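Local coordinates for ABC transporter, substrate binding protein (Polyamine) (Agrobacterium tumefaciens, PDB 4EUO) that selectively binds gamma-aminobutyric acid (GABA) in the periplasm, probably delivering it to an ABC transporter as its substrate-binding component, at residues V104-D110 with K213-W218; F134-S138 with W308-Q312; W179-S185 with S198-R203; T260-P264 with S280-Q284. One frame throughout, in Å; residues are numbered along the deposited sequence.

Contact 1 (V104-D110 with K213-W218); sequences VIGCNVD and KVETSW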
loop_
_atom_site.group_PDB
_atom_site.type_symbol
_atom_site.label_atom_id
_atom_site.label_comp_id
_atom_site.label_asym_id
_atom_site.label_seq_id
_atom_site.Cartn_x
_atom_site.Cartn_y
_atom_site.Cartn_z
ATOM N N VAL A 104 -3.441 -1.356 9.482
ATOM C CA VAL A 104 -3.988 -1.078 10.810
ATOM C C VAL A 104 -5.241 -1.872 11.013
ATOM O O VAL A 104 -5.817 -2.438 10.067
ATOM C CB VAL A 104 -4.302 0.429 10.947
ATOM C CG1 VAL A 104 -3.023 1.258 10.822
ATOM C CG2 VAL A 104 -5.322 0.877 9.891
ATOM N N ILE A 105 -5.720 -1.880 12.266
ATOM C CA ILE A 105 -6.953 -2.592 12.553
ATOM C C ILE A 105 -8.085 -1.585 12.520
ATOM O O ILE A 105 -8.275 -0.809 13.478
ATOM C CB ILE A 105 -6.875 -3.355 13.887
ATOM C CG1 ILE A 105 -5.664 -4.314 13.874
ATOM C CG2 ILE A 105 -8.179 -4.129 14.112
ATOM C CD1 ILE A 105 -5.397 -5.015 15.233
ATOM N N GLY A 106 -8.795 -1.556 11.391
ATOM C CA GLY A 106 -9.946 -0.667 11.232
ATOM C C GLY A 106 -11.186 -1.311 11.802
ATOM O O GLY A 106 -11.312 -2.544 11.811
ATOM N N CYS A 107 -12.118 -0.457 12.301
ATOM C CA CYS A 107 -13.278 -0.991 12.950
ATOM C C CYS A 107 -14.498 -0.099 12.802
ATOM O O CYS A 107 -14.440 1.090 13.100
ATOM C CB CYS A 107 -12.953 -1.237 14.421
ATOM S SG CYS A 107 -14.329 -1.922 15.372
ATOM N N ASN A 108 -15.625 -0.714 12.451
ATOM C CA ASN A 108 -16.925 -0.023 12.422
ATOM C C ASN A 108 -17.432 -0.154 13.884
ATOM O O ASN A 108 -18.123 -1.119 14.271
ATOM C CB ASN A 108 -17.837 -0.746 11.438
ATOM C CG ASN A 108 -19.227 -0.161 11.334
ATOM O OD1 ASN A 108 -19.736 0.431 12.289
ATOM N ND2 ASN A 108 -19.847 -0.308 10.186
ATOM N N VAL A 109 -16.988 0.791 14.698
ATOM C CA VAL A 109 -17.165 0.752 16.146
ATOM C C VAL A 109 -18.609 0.564 16.637
ATOM O O VAL A 109 -18.864 -0.245 17.532
ATOM C CB VAL A 109 -16.432 1.946 16.822
ATOM C CG1 VAL A 109 -16.946 3.320 16.334
ATOM C CG2 VAL A 109 -16.488 1.840 18.345
ATOM N N ASP A 110 -19.547 1.248 15.994
ATOM C CA ASP A 110 -20.940 1.197 16.424
ATOM C C ASP A 110 -21.682 -0.058 16.022
ATOM O O ASP A 110 -22.809 -0.248 16.480
ATOM C CB ASP A 110 -21.678 2.475 15.984
ATOM C CG ASP A 110 -21.217 3.747 16.681
ATOM O OD1 ASP A 110 -20.559 3.643 17.757
ATOM O OD2 ASP A 110 -21.503 4.839 16.158
ATOM N N LYS A 213 -18.170 6.832 10.529
ATOM C CA LYS A 213 -17.565 6.676 11.854
ATOM C C LYS A 213 -16.793 5.372 11.914
ATOM O O LYS A 213 -17.374 4.302 11.961
ATOM C CB LYS A 213 -18.631 6.744 12.958
ATOM C CG LYS A 213 -18.021 6.763 14.358
ATOM C CD LYS A 213 -19.088 6.922 15.428
ATOM C CE LYS A 213 -18.509 6.790 16.819
ATOM N NZ LYS A 213 -19.565 6.843 17.864
ATOM N N VAL A 214 -15.478 5.488 11.924
ATOM C CA VAL A 214 -14.575 4.338 12.009
ATOM C C VAL A 214 -13.517 4.608 13.052
ATOM O O VAL A 214 -13.176 5.763 13.317
ATOM C CB VAL A 214 -13.917 3.953 10.647
ATOM C CG1 VAL A 214 -14.920 3.318 9.702
ATOM C CG2 VAL A 214 -13.220 5.137 9.984
ATOM N N GLU A 215 -13.042 3.548 13.698
ATOM C CA GLU A 215 -11.959 3.627 14.658
ATOM C C GLU A 215 -10.772 2.875 14.040
ATOM O O GLU A 215 -10.956 1.893 13.290
ATOM C CB GLU A 215 -12.386 2.890 15.928
ATOM C CG GLU A 215 -11.670 3.267 17.201
ATOM C CD GLU A 215 -12.468 2.780 18.389
ATOM O OE1 GLU A 215 -12.250 1.619 18.802
ATOM O OE2 GLU A 215 -13.377 3.514 18.842
ATOM N N THR A 216 -9.565 3.327 14.368
ATOM C CA THR A 216 -8.346 2.671 13.913
ATOM C C THR A 216 -7.482 2.359 15.136
ATOM O O THR A 216 -7.215 3.268 15.925
ATOM C CB THR A 216 -7.552 3.591 12.976
ATOM O OG1 THR A 216 -8.291 3.764 11.765
ATOM C CG2 THR A 216 -6.206 3.032 12.625
ATOM N N SER A 217 -7.041 1.104 15.273
ATOM C CA SER A 217 -6.014 0.770 16.253
ATOM C C SER A 217 -4.682 0.678 15.527
ATOM O O SER A 217 -4.556 -0.104 14.565
ATOM C CB SER A 217 -6.298 -0.530 16.986
ATOM O OG SER A 217 -5.171 -0.806 17.816
ATOM N N TRP A 218 -3.693 1.447 16.004
ATOM C CA TRP A 218 -2.336 1.448 15.459
ATOM C C TRP A 218 -1.414 0.507 16.241
ATOM O O TRP A 218 -0.188 0.529 16.010
ATOM C CB TRP A 218 -1.767 2.865 15.494
ATOM C CG TRP A 218 -2.480 3.799 14.568
ATOM C CD1 TRP A 218 -3.575 4.576 14.850
ATOM C CD2 TRP A 218 -2.089 4.126 13.232
ATOM N NE1 TRP A 218 -3.896 5.351 13.758
ATOM C CE2 TRP A 218 -2.989 5.105 12.754
ATOM C CE3 TRP A 218 -1.033 3.714 12.401
ATOM C CZ2 TRP A 218 -2.879 5.651 11.476
ATOM C CZ3 TRP A 218 -0.921 4.261 11.144
ATOM C CH2 TRP A 218 -1.854 5.191 10.681
HETATM O O HOH W 1 -19.322 2.787 13.469
#

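Contact 2 (F134-S138 with W308-Q312); sequences FYKWS and WYAWQ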
loop_
_atom_site.group_PDB
_atom_site.type_symbol
_atom_site.label_atom_id
_atom_site.label_comp_id
_atom_site.label_asym_id
_atom_site.label_seq_id
_atom_site.Cartn_x
_atom_site.Cartn_y
_atom_site.Cartn_z
ATOM N N PHE A 134 -9.287 -9.248 5.525
ATOM C CA PHE A 134 -7.844 -9.210 5.251
ATOM C C PHE A 134 -7.654 -9.102 3.755
ATOM O O PHE A 134 -8.524 -9.547 2.977
ATOM C CB PHE A 134 -7.187 -10.513 5.711
ATOM C CG PHE A 134 -7.124 -10.661 7.209
ATOM C CD1 PHE A 134 -6.119 -10.040 7.950
ATOM C CD2 PHE A 134 -8.053 -11.439 7.883
ATOM C CE1 PHE A 134 -6.044 -10.202 9.340
ATOM C CE2 PHE A 134 -8.011 -11.545 9.282
ATOM C CZ PHE A 134 -6.994 -10.956 9.995
ATOM N N TYR A 135 -6.471 -8.613 3.362
ATOM C CA TYR A 135 -6.111 -8.445 1.952
ATOM C C TYR A 135 -6.005 -9.785 1.261
ATOM O O TYR A 135 -5.339 -10.709 1.739
ATOM C CB TYR A 135 -4.790 -7.698 1.914
ATOM C CG TYR A 135 -4.274 -7.220 0.580
ATOM C CD1 TYR A 135 -5.142 -6.752 -0.400
ATOM C CD2 TYR A 135 -2.905 -7.078 0.365
ATOM C CE1 TYR A 135 -4.657 -6.199 -1.583
ATOM C CE2 TYR A 135 -2.415 -6.507 -0.804
ATOM C CZ TYR A 135 -3.299 -6.042 -1.749
ATOM O OH TYR A 135 -2.811 -5.463 -2.893
ATOM N N LYS A 136 -6.629 -9.869 0.082
ATOM C CA LYS A 136 -6.672 -11.113 -0.648
ATOM C C LYS A 136 -5.369 -11.557 -1.266
ATOM O O LYS A 136 -5.099 -12.776 -1.371
ATOM C CB LYS A 136 -7.719 -10.953 -1.772
ATOM C CG LYS A 136 -8.045 -12.246 -2.527
ATOM C CD LYS A 136 -9.232 -11.988 -3.460
ATOM C CE LYS A 136 -9.526 -13.135 -4.400
ATOM N NZ LYS A 136 -9.847 -14.381 -3.655
ATOM N N TRP A 137 -4.590 -10.601 -1.764
ATOM C CA TRP A 137 -3.448 -10.893 -2.624
ATOM C C TRP A 137 -2.164 -11.100 -1.881
ATOM O O TRP A 137 -1.951 -10.522 -0.809
ATOM C CB TRP A 137 -3.296 -9.785 -3.688
ATOM C CG TRP A 137 -4.567 -9.486 -4.433
ATOM C CD1 TRP A 137 -5.270 -8.318 -4.422
ATOM C CD2 TRP A 137 -5.311 -10.398 -5.250
ATOM N NE1 TRP A 137 -6.402 -8.438 -5.195
ATOM C CE2 TRP A 137 -6.464 -9.712 -5.697
ATOM C CE3 TRP A 137 -5.114 -11.726 -5.648
ATOM C CZ2 TRP A 137 -7.421 -10.312 -6.532
ATOM C CZ3 TRP A 137 -6.075 -12.330 -6.462
ATOM C CH2 TRP A 137 -7.206 -11.618 -6.898
ATOM N N SER A 138 -1.284 -11.938 -2.435
ATOM C CA SER A 138 -0.005 -12.201 -1.799
ATOM C C SER A 138 0.818 -10.939 -1.712
ATOM O O SER A 138 1.221 -10.373 -2.730
ATOM C CB SER A 138 0.769 -13.268 -2.566
ATOM O OG SER A 138 1.938 -13.601 -1.829
ATOM N N TRP A 308 0.983 -18.925 -0.593
ATOM C CA TRP A 308 -0.184 -18.179 -0.165
ATOM C C TRP A 308 -1.450 -18.624 -0.914
ATOM O O TRP A 308 -2.442 -18.940 -0.281
ATOM C CB TRP A 308 0.087 -16.676 -0.361
ATOM C CG TRP A 308 -1.114 -15.805 -0.156
ATOM C CD1 TRP A 308 -1.921 -15.271 -1.118
ATOM C CD2 TRP A 308 -1.693 -15.440 1.105
ATOM N NE1 TRP A 308 -2.932 -14.525 -0.533
ATOM C CE2 TRP A 308 -2.815 -14.623 0.832
ATOM C CE3 TRP A 308 -1.322 -15.664 2.449
ATOM C CZ2 TRP A 308 -3.595 -14.067 1.840
ATOM C CZ3 TRP A 308 -2.100 -15.119 3.454
ATOM C CH2 TRP A 308 -3.210 -14.309 3.150
ATOM N N TYR A 309 -1.389 -18.673 -2.248
ATOM C CA TYR A 309 -2.568 -19.072 -3.025
ATOM C C TYR A 309 -2.912 -20.533 -2.821
ATOM O O TYR A 309 -4.095 -20.863 -2.734
ATOM C CB TYR A 309 -2.417 -18.686 -4.502
ATOM C CG TYR A 309 -2.345 -17.187 -4.690
ATOM C CD1 TYR A 309 -3.372 -16.356 -4.241
ATOM C CD2 TYR A 309 -1.226 -16.592 -5.251
ATOM C CE1 TYR A 309 -3.286 -14.975 -4.382
ATOM C CE2 TYR A 309 -1.126 -15.214 -5.389
ATOM C CZ TYR A 309 -2.155 -14.406 -4.931
ATOM O OH TYR A 309 -2.027 -13.047 -5.031
ATOM N N ALA A 310 -1.903 -21.402 -2.665
ATOM C CA ALA A 310 -2.173 -22.820 -2.386
ATOM C C ALA A 310 -2.843 -22.969 -1.028
ATOM O O ALA A 310 -3.831 -23.693 -0.897
ATOM C CB ALA A 310 -0.888 -23.620 -2.429
ATOM N N TRP A 311 -2.401 -22.190 -0.020
ATOM C CA TRP A 311 -3.018 -22.271 1.284
ATOM C C TRP A 311 -4.472 -21.773 1.226
ATOM O O TRP A 311 -5.369 -22.367 1.834
ATOM C CB TRP A 311 -2.193 -21.488 2.334
ATOM C CG TRP A 311 -2.987 -21.260 3.577
ATOM C CD1 TRP A 311 -3.245 -22.178 4.550
ATOM C CD2 TRP A 311 -3.788 -20.104 3.894
ATOM N NE1 TRP A 311 -4.129 -21.661 5.466
ATOM C CE2 TRP A 311 -4.488 -20.392 5.083
ATOM C CE3 TRP A 311 -3.999 -18.859 3.273
ATOM C CZ2 TRP A 311 -5.374 -19.493 5.670
ATOM C CZ3 TRP A 311 -4.875 -17.959 3.860
ATOM C CH2 TRP A 311 -5.566 -18.285 5.039
ATOM N N GLN A 312 -4.724 -20.674 0.496
ATOM C CA GLN A 312 -6.083 -20.161 0.386
ATOM C C GLN A 312 -7.034 -21.230 -0.174
ATOM O O GLN A 312 -8.178 -21.343 0.284
ATOM C CB GLN A 312 -6.119 -18.918 -0.513
ATOM C CG GLN A 312 -5.704 -17.653 0.251
ATOM C CD GLN A 312 -5.859 -16.436 -0.607
ATOM O OE1 GLN A 312 -5.599 -16.471 -1.802
ATOM N NE2 GLN A 312 -6.240 -15.309 -0.013
HETATM O O HOH W 2 -7.239 -15.505 -3.642
#

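Contact 3 (W179-S185 with S198-R203); sequences WSGGAQS and SVWNGR. With ABU (gamma-amino-butanoic acid), chain E.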
loop_
_atom_site.group_PDB
_atom_site.type_symbol
_atom_site.label_atom_id
_atom_site.label_comp_id
_atom_site.label_asym_id
_atom_site.label_seq_id
_atom_site.Cartn_x
_atom_site.Cartn_y
_atom_site.Cartn_z
ATOM N N TRP A 179 -10.537 -8.771 1.088
ATOM C CA TRP A 179 -10.696 -7.547 0.289
ATOM C C TRP A 179 -9.683 -7.580 -0.839
ATOM O O TRP A 179 -8.482 -7.804 -0.637
ATOM C CB TRP A 179 -10.645 -6.223 1.100
ATOM C CG TRP A 179 -9.461 -5.976 1.993
ATOM C CD1 TRP A 179 -9.365 -6.281 3.317
ATOM C CD2 TRP A 179 -8.263 -5.267 1.656
ATOM N NE1 TRP A 179 -8.177 -5.814 3.833
ATOM C CE2 TRP A 179 -7.473 -5.201 2.829
ATOM C CE3 TRP A 179 -7.789 -4.656 0.488
ATOM C CZ2 TRP A 179 -6.255 -4.525 2.876
ATOM C CZ3 TRP A 179 -6.583 -3.975 0.540
ATOM C CH2 TRP A 179 -5.813 -3.946 1.713
ATOM N N SER A 180 -10.205 -7.364 -2.067
ATOM C CA SER A 180 -9.366 -7.375 -3.271
ATOM C C SER A 180 -8.723 -6.044 -3.550
ATOM O O SER A 180 -7.765 -5.985 -4.322
ATOM C CB SER A 180 -10.209 -7.743 -4.483
ATOM O OG SER A 180 -10.650 -9.080 -4.347
ATOM N N GLY A 181 -9.293 -4.989 -3.025
ATOM C CA GLY A 181 -8.786 -3.651 -3.271
ATOM C C GLY A 181 -9.309 -2.704 -2.232
ATOM O O GLY A 181 -10.103 -3.075 -1.362
ATOM N N GLY A 182 -8.880 -1.458 -2.342
ATOM C CA GLY A 182 -9.173 -0.470 -1.317
ATOM C C GLY A 182 -10.639 -0.181 -1.103
ATOM O O GLY A 182 -11.117 -0.186 0.025
ATOM N N ALA A 183 -11.372 0.030 -2.206
ATOM C CA ALA A 183 -12.798 0.340 -2.073
ATOM C C ALA A 183 -13.579 -0.824 -1.467
ATOM O O ALA A 183 -14.472 -0.599 -0.647
ATOM C CB ALA A 183 -13.382 0.738 -3.415
ATOM N N GLN A 184 -13.201 -2.070 -1.808
ATOM C CA GLN A 184 -13.861 -3.216 -1.188
ATOM C C GLN A 184 -13.564 -3.271 0.300
ATOM O O GLN A 184 -14.478 -3.592 1.079
ATOM C CB GLN A 184 -13.464 -4.520 -1.855
ATOM C CG GLN A 184 -14.137 -5.714 -1.195
ATOM C CD GLN A 184 -14.038 -6.929 -2.034
ATOM O OE1 GLN A 184 -12.998 -7.265 -2.583
ATOM N NE2 GLN A 184 -15.129 -7.691 -2.063
ATOM N N SER A 185 -12.313 -2.926 0.739
ATOM C CA SER A 185 -12.077 -2.911 2.177
ATOM C C SER A 185 -12.946 -1.887 2.866
ATOM O O SER A 185 -13.469 -2.146 3.961
ATOM C CB SER A 185 -10.608 -2.675 2.502
ATOM O OG SER A 185 -10.200 -1.327 2.298
ATOM N N SER A 198 -7.744 -5.947 8.903
ATOM C CA SER A 198 -6.441 -5.330 8.617
ATOM C C SER A 198 -6.540 -4.597 7.288
ATOM O O SER A 198 -6.741 -5.237 6.254
ATOM C CB SER A 198 -5.365 -6.386 8.547
ATOM O OG SER A 198 -4.162 -5.718 8.189
ATOM N N VAL A 199 -6.445 -3.279 7.315
ATOM C CA VAL A 199 -6.709 -2.450 6.151
ATOM C C VAL A 199 -5.643 -1.391 5.972
ATOM O O VAL A 199 -4.908 -1.054 6.912
ATOM C CB VAL A 199 -8.107 -1.751 6.293
ATOM C CG1 VAL A 199 -9.227 -2.801 6.340
ATOM C CG2 VAL A 199 -8.158 -0.902 7.560
ATOM N N TRP A 200 -5.570 -0.815 4.766
ATOM C CA TRP A 200 -4.655 0.279 4.483
ATOM C C TRP A 200 -5.120 1.484 5.283
ATOM O O TRP A 200 -6.306 1.849 5.214
ATOM C CB TRP A 200 -4.656 0.590 2.987
ATOM C CG TRP A 200 -4.092 -0.469 2.100
ATOM C CD1 TRP A 200 -3.010 -1.256 2.348
ATOM C CD2 TRP A 200 -4.512 -0.768 0.764
ATOM N NE1 TRP A 200 -2.735 -2.056 1.246
ATOM C CE2 TRP A 200 -3.636 -1.759 0.254
ATOM C CE3 TRP A 200 -5.543 -0.290 -0.060
ATOM C CZ2 TRP A 200 -3.776 -2.296 -1.034
ATOM C CZ3 TRP A 200 -5.646 -0.777 -1.357
ATOM C CH2 TRP A 200 -4.786 -1.789 -1.822
ATOM N N ASN A 201 -4.201 2.151 6.017
ATOM C CA ASN A 201 -4.646 3.195 6.933
ATOM C C ASN A 201 -5.393 4.337 6.266
ATOM O O ASN A 201 -6.384 4.844 6.817
ATOM C CB ASN A 201 -3.487 3.697 7.791
ATOM C CG ASN A 201 -2.500 4.557 7.033
ATOM O OD1 ASN A 201 -1.622 4.051 6.307
ATOM N ND2 ASN A 201 -2.660 5.878 7.145
ATOM N N GLY A 202 -4.935 4.745 5.103
ATOM C CA GLY A 202 -5.527 5.869 4.407
ATOM C C GLY A 202 -6.946 5.585 3.961
ATOM O O GLY A 202 -7.747 6.520 3.815
ATOM N N ARG A 203 -7.318 4.312 3.796
ATOM C CA ARG A 203 -8.701 3.999 3.425
ATOM C C ARG A 203 -9.646 4.305 4.585
ATOM O O ARG A 203 -10.804 4.668 4.341
ATOM C CB ARG A 203 -8.807 2.547 3.008
ATOM C CG ARG A 203 -8.040 2.249 1.727
ATOM C CD ARG A 203 -8.778 2.804 0.506
ATOM N NE ARG A 203 -7.918 2.750 -0.682
ATOM C CZ ARG A 203 -8.365 2.890 -1.925
ATOM N NH1 ARG A 203 -9.661 3.038 -2.157
ATOM N NH2 ARG A 203 -7.529 2.798 -2.954
HETATM N N ABU E . -0.565 -0.606 -1.791
HETATM C CD ABU E . -1.225 0.376 -0.922
HETATM C CB ABU E . -2.429 0.993 -1.592
HETATM C CG ABU E . -3.041 2.000 -0.680
HETATM C C ABU E . -4.342 2.612 -1.156
HETATM O O ABU E . -5.103 3.220 -0.250
HETATM O OXT ABU E . -4.799 2.459 -2.375
HETATM O O HOH W 3 -10.100 1.547 -4.646
HETATM O O HOH W 4 -7.459 -1.303 2.658
#

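Contact 4 (T260-P264 with S280-Q284); sequences TGYAP and SLPDQ. With ABU (gamma-amino-butanoic acid), chain E.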
loop_
_atom_site.group_PDB
_atom_site.type_symbol
_atom_site.label_atom_id
_atom_site.label_comp_id
_atom_site.label_asym_id
_atom_site.label_seq_id
_atom_site.Cartn_x
_atom_site.Cartn_y
_atom_site.Cartn_z
ATOM N N THR A 260 -4.467 12.183 1.900
ATOM C CA THR A 260 -4.739 10.752 2.083
ATOM C C THR A 260 -4.605 10.200 3.484
ATOM O O THR A 260 -5.196 9.167 3.769
ATOM C CB THR A 260 -3.777 9.903 1.237
ATOM O OG1 THR A 260 -2.430 10.187 1.631
ATOM C CG2 THR A 260 -3.958 10.099 -0.251
ATOM N N GLY A 261 -3.737 10.782 4.301
ATOM C CA GLY A 261 -3.382 10.189 5.584
ATOM C C GLY A 261 -2.187 9.239 5.471
ATOM O O GLY A 261 -1.821 8.603 6.450
ATOM N N TYR A 262 -1.547 9.174 4.296
ATOM C CA TYR A 262 -0.323 8.383 4.109
ATOM C C TYR A 262 0.862 9.305 4.368
ATOM O O TYR A 262 0.708 10.530 4.310
ATOM C CB TYR A 262 -0.247 7.789 2.685
ATOM C CG TYR A 262 -1.274 6.696 2.482
ATOM C CD1 TYR A 262 -1.388 5.652 3.388
ATOM C CD2 TYR A 262 -2.180 6.744 1.417
ATOM C CE1 TYR A 262 -2.339 4.652 3.223
ATOM C CE2 TYR A 262 -3.145 5.757 1.249
ATOM C CZ TYR A 262 -3.232 4.731 2.174
ATOM O OH TYR A 262 -4.231 3.808 2.105
ATOM N N ALA A 263 2.025 8.739 4.690
ATOM C CA ALA A 263 3.203 9.553 4.955
ATOM C C ALA A 263 3.967 9.829 3.676
ATOM O O ALA A 263 4.051 8.983 2.772
ATOM C CB ALA A 263 4.101 8.868 5.975
ATOM N N PRO A 264 4.557 11.032 3.567
ATOM C CA PRO A 264 5.360 11.347 2.384
ATOM C C PRO A 264 6.690 10.601 2.378
ATOM O O PRO A 264 7.186 10.171 3.432
ATOM C CB PRO A 264 5.554 12.855 2.484
ATOM C CG PRO A 264 5.437 13.162 3.927
ATOM C CD PRO A 264 4.540 12.138 4.549
ATOM N N SER A 280 -0.330 12.470 12.870
ATOM C CA SER A 280 -1.152 11.265 12.757
ATOM C C SER A 280 -0.698 10.305 11.650
ATOM O O SER A 280 -1.338 9.264 11.476
ATOM C CB SER A 280 -2.598 11.679 12.481
ATOM O OG SER A 280 -2.708 12.339 11.228
ATOM N N LEU A 281 0.319 10.684 10.864
ATOM C CA LEU A 281 0.745 9.887 9.714
ATOM C C LEU A 281 1.492 8.645 10.153
ATOM O O LEU A 281 2.055 8.606 11.256
ATOM C CB LEU A 281 1.565 10.730 8.741
ATOM C CG LEU A 281 0.906 12.024 8.212
ATOM C CD1 LEU A 281 1.839 12.740 7.314
ATOM C CD2 LEU A 281 -0.462 11.771 7.524
ATOM N N PRO A 282 1.518 7.593 9.315
ATOM C CA PRO A 282 2.123 6.318 9.750
ATOM C C PRO A 282 3.549 6.410 10.251
ATOM O O PRO A 282 3.903 5.661 11.154
ATOM C CB PRO A 282 2.090 5.457 8.485
ATOM C CG PRO A 282 0.933 5.982 7.738
ATOM C CD PRO A 282 0.826 7.454 8.019
ATOM N N ASP A 283 4.352 7.318 9.706
ATOM C CA ASP A 283 5.741 7.427 10.166
ATOM C C ASP A 283 5.884 8.047 11.566
ATOM O O ASP A 283 6.996 8.057 12.114
ATOM C CB ASP A 283 6.600 8.135 9.117
ATOM C CG ASP A 283 6.206 9.548 8.780
ATOM O OD1 ASP A 283 5.104 9.988 9.211
ATOM O OD2 ASP A 283 6.958 10.206 7.997
ATOM N N GLN A 284 4.775 8.524 12.155
ATOM C CA GLN A 284 4.719 9.037 13.524
ATOM C C GLN A 284 4.005 8.080 14.476
ATOM O O GLN A 284 3.995 8.330 15.685
ATOM C CB GLN A 284 4.028 10.410 13.576
ATOM C CG GLN A 284 4.732 11.471 12.728
ATOM C CD GLN A 284 6.092 11.830 13.265
ATOM O OE1 GLN A 284 6.288 11.974 14.473
ATOM N NE2 GLN A 284 7.063 11.967 12.381
HETATM N N ABU E . -0.565 -0.606 -1.791
HETATM C CD ABU E . -1.225 0.376 -0.922
HETATM C CB ABU E . -2.429 0.993 -1.592
HETATM C CG ABU E . -3.041 2.000 -0.680
HETATM C C ABU E . -4.342 2.612 -1.156
HETATM O O ABU E . -5.103 3.220 -0.250
HETATM O OXT ABU E . -4.799 2.459 -2.375
HETATM O O HOH W 5 -2.900 8.879 8.965
#

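Contact 1 (V104-D110 with K213-W218)
This is an antiparallel beta pairing between the ends of two long strands, 96-107 and 215-229, in the mixed sheet of the periplasmic binding protein. The axes of the short segments 104-107 and 215-218 approach to 4.7 Å, with 160° between their N-to-C directions. I105 and S217 form one hydrogen-bonded pair, with I105 N to S217 O at 3.1 Å and S217 N to I105 O at 2.9 Å. C107 and E215 form the next, with E215 N to C107 O at 2.9 Å and a more bent bond (133°) from C107 N to E215 O at 2.8 Å. Between them lies the non-hydrogen-bonded pair G106-T216, CA atoms 4.6 Å apart. At the inner end, V104 CG1 sits 3.8 Å from the centroid of the six-membered ring of W218, a CH-pi contact over the face. Past the strand, N108 centres an inverse gamma turn; water 1 joins N108 OD1, D110 N and K213 O, while N108 ND2 bonds to I189 O. C107 also carries the disulfide to C115. Four backbone hydrogen bonds thus hold the pairing, while the exposed salt bridge, its hydrogen bonds weak (K213 NZ to D110 OD2 3.3 Å), adds a charged link at the surface end.

Contact 2 (F134-S138 with W308-Q312)
Three side chains of helix 301-313 reach the backbone of the segment that leaves strand 132-135, and their rotamers decide how. W308 has chi1 near t (171°) and chi2 of -100°, which brings the indole nitrogen to the segment, so that W308 NE1 donates to K136 O at 2.9 Å (161°). S138 CA lies over a face of that ring, and S138 CB approaches W308 CD1 at 3.7 Å. One helical turn later Q312, with chi1 m and chi2 t, extends its amide to the same carbonyl: Q312 NE2 to K136 O is 3.1 Å, so this oxygen accepts two side-chain bonds. Y309 starts sideways, but its m rotamer swings the phenol inward, and S138 N donates to Y309 OH at 2.9 Å with a nearly straight angle of 173°. The same hydroxyl meets the edge of W137, with W137 CE3 to Y309 OH at 3.4 Å. K136 is extended through chi3 and turns to p only at chi4; water 2 then links K136 NZ (2.8 Å) to Q312 OE1 (2.6 Å). The indole nitrogen W137 NE1 bonds to S180 O, while W308 also packs on F166 and L169 of helix 162-170. Side-chain-to-backbone hydrogen bonds dock the C-terminal helix against the loop that follows strand 132-135, in the alpha/beta fold of periplasmic binding proteins.

Contact 3 (W179-S185 with S198-R203)
Most striking is a tryptophan sandwiched between another tryptophan and the ligand: W179 CH2 lies over one face of W200, 3.4 Å from W200 CE2, and the GABA carbon CD lies over the opposite face. The two indoles make an edge-to-face pair, with six-membered ring centroids 4.7 Å apart and planes at 77°. W179 is fixed by its own nitrogen, W179 NE1 donating to S198 O at 2.9 Å, the one direct hydrogen bond between the segments; water 4 adds a bridge from S185 OG (2.8 Å) to W200 N (2.9 Å). R203 binds the ligand carboxylate with two hydrogen bonds, R203 NE to ABU O at 2.9 Å and R203 NH2 to ABU OXT at 2.8 Å. On one face of its guanidinium lies G182, with G182 CA to R203 CZ at 3.5 Å. Glycine fits here because a CB at G182 would stand 2.1 Å from R203 CZ, a clash, and 3.3 Å from W200 CZ3. Water 3 joins A183 N and R203 NH1 weakly. W200 and R203 thus line the GABA pocket and W179 and G182 back them, with Y262, T12 and D226 contributing further ligand bonds. In the fold, strand 196-200 runs between strands 96-107 and 132-135 and leads directly into helix 201-209, while G181 is the N-cap of helix 182-190, whose first turn packs beside R203.

Contact 4 (T260-P264 with S280-Q284)
Loop-to-loop packing joins the turn after helix 250-260 to L281 and the 3-10 segment 282-284 that follows it in this periplasmic binding protein fold. The apolar part centres on A263, whose CB lies 4.2 Å from L281 CB and 4.1 Å from P282 CD; P264 CD meets L281 CD1 at 3.9 Å. Backbone oxygens also abut these side chains, with G261 O 3.3 Å from P282 CD and Y262 O 3.6 Å from L281 CD2. A single water gives a polar link: water 5 donates to G261 O at 2.8 Å and to S280 O at 3.0 Å. Within 260-264 the chain is shaped by an ST turn, Y262 N donating to T260 OG1 at 3.0 Å, and by the positive phi (90°) of G261 as the helix ends. The CA-to-CB bond of Y262 points away from 280-284, and its ring stacks on F99. At the tip of that side chain, Y262 OH donates to the carboxylate oxygen ABU O at 2.6 Å.

Overall arrangement
Contact 3 is the most buried of the four, its centre about 9 Å from that of the chain; contact 4 is partly buried at about 12 Å, whereas contacts 1 and 2 lie farther out, at about 18 and 16 Å, with exposed residues. Contacts 1, 2 and 3 reach one sheet, contact 2 only through strand 132-135: V104 O pairs with V199 N at 2.9 Å, and F134 O with W179 N at 2.9 Å. Contacts 3 and 4 both touch GABA and meet where N201 ND2 lies 2.9 Å from G261 O. Chemistry follows place: backbone pairing in contact 1, side-chain-to-backbone bonds in contact 2, aromatic and guanidinium packing in contact 3, and apolar loop packing with water in contact 4.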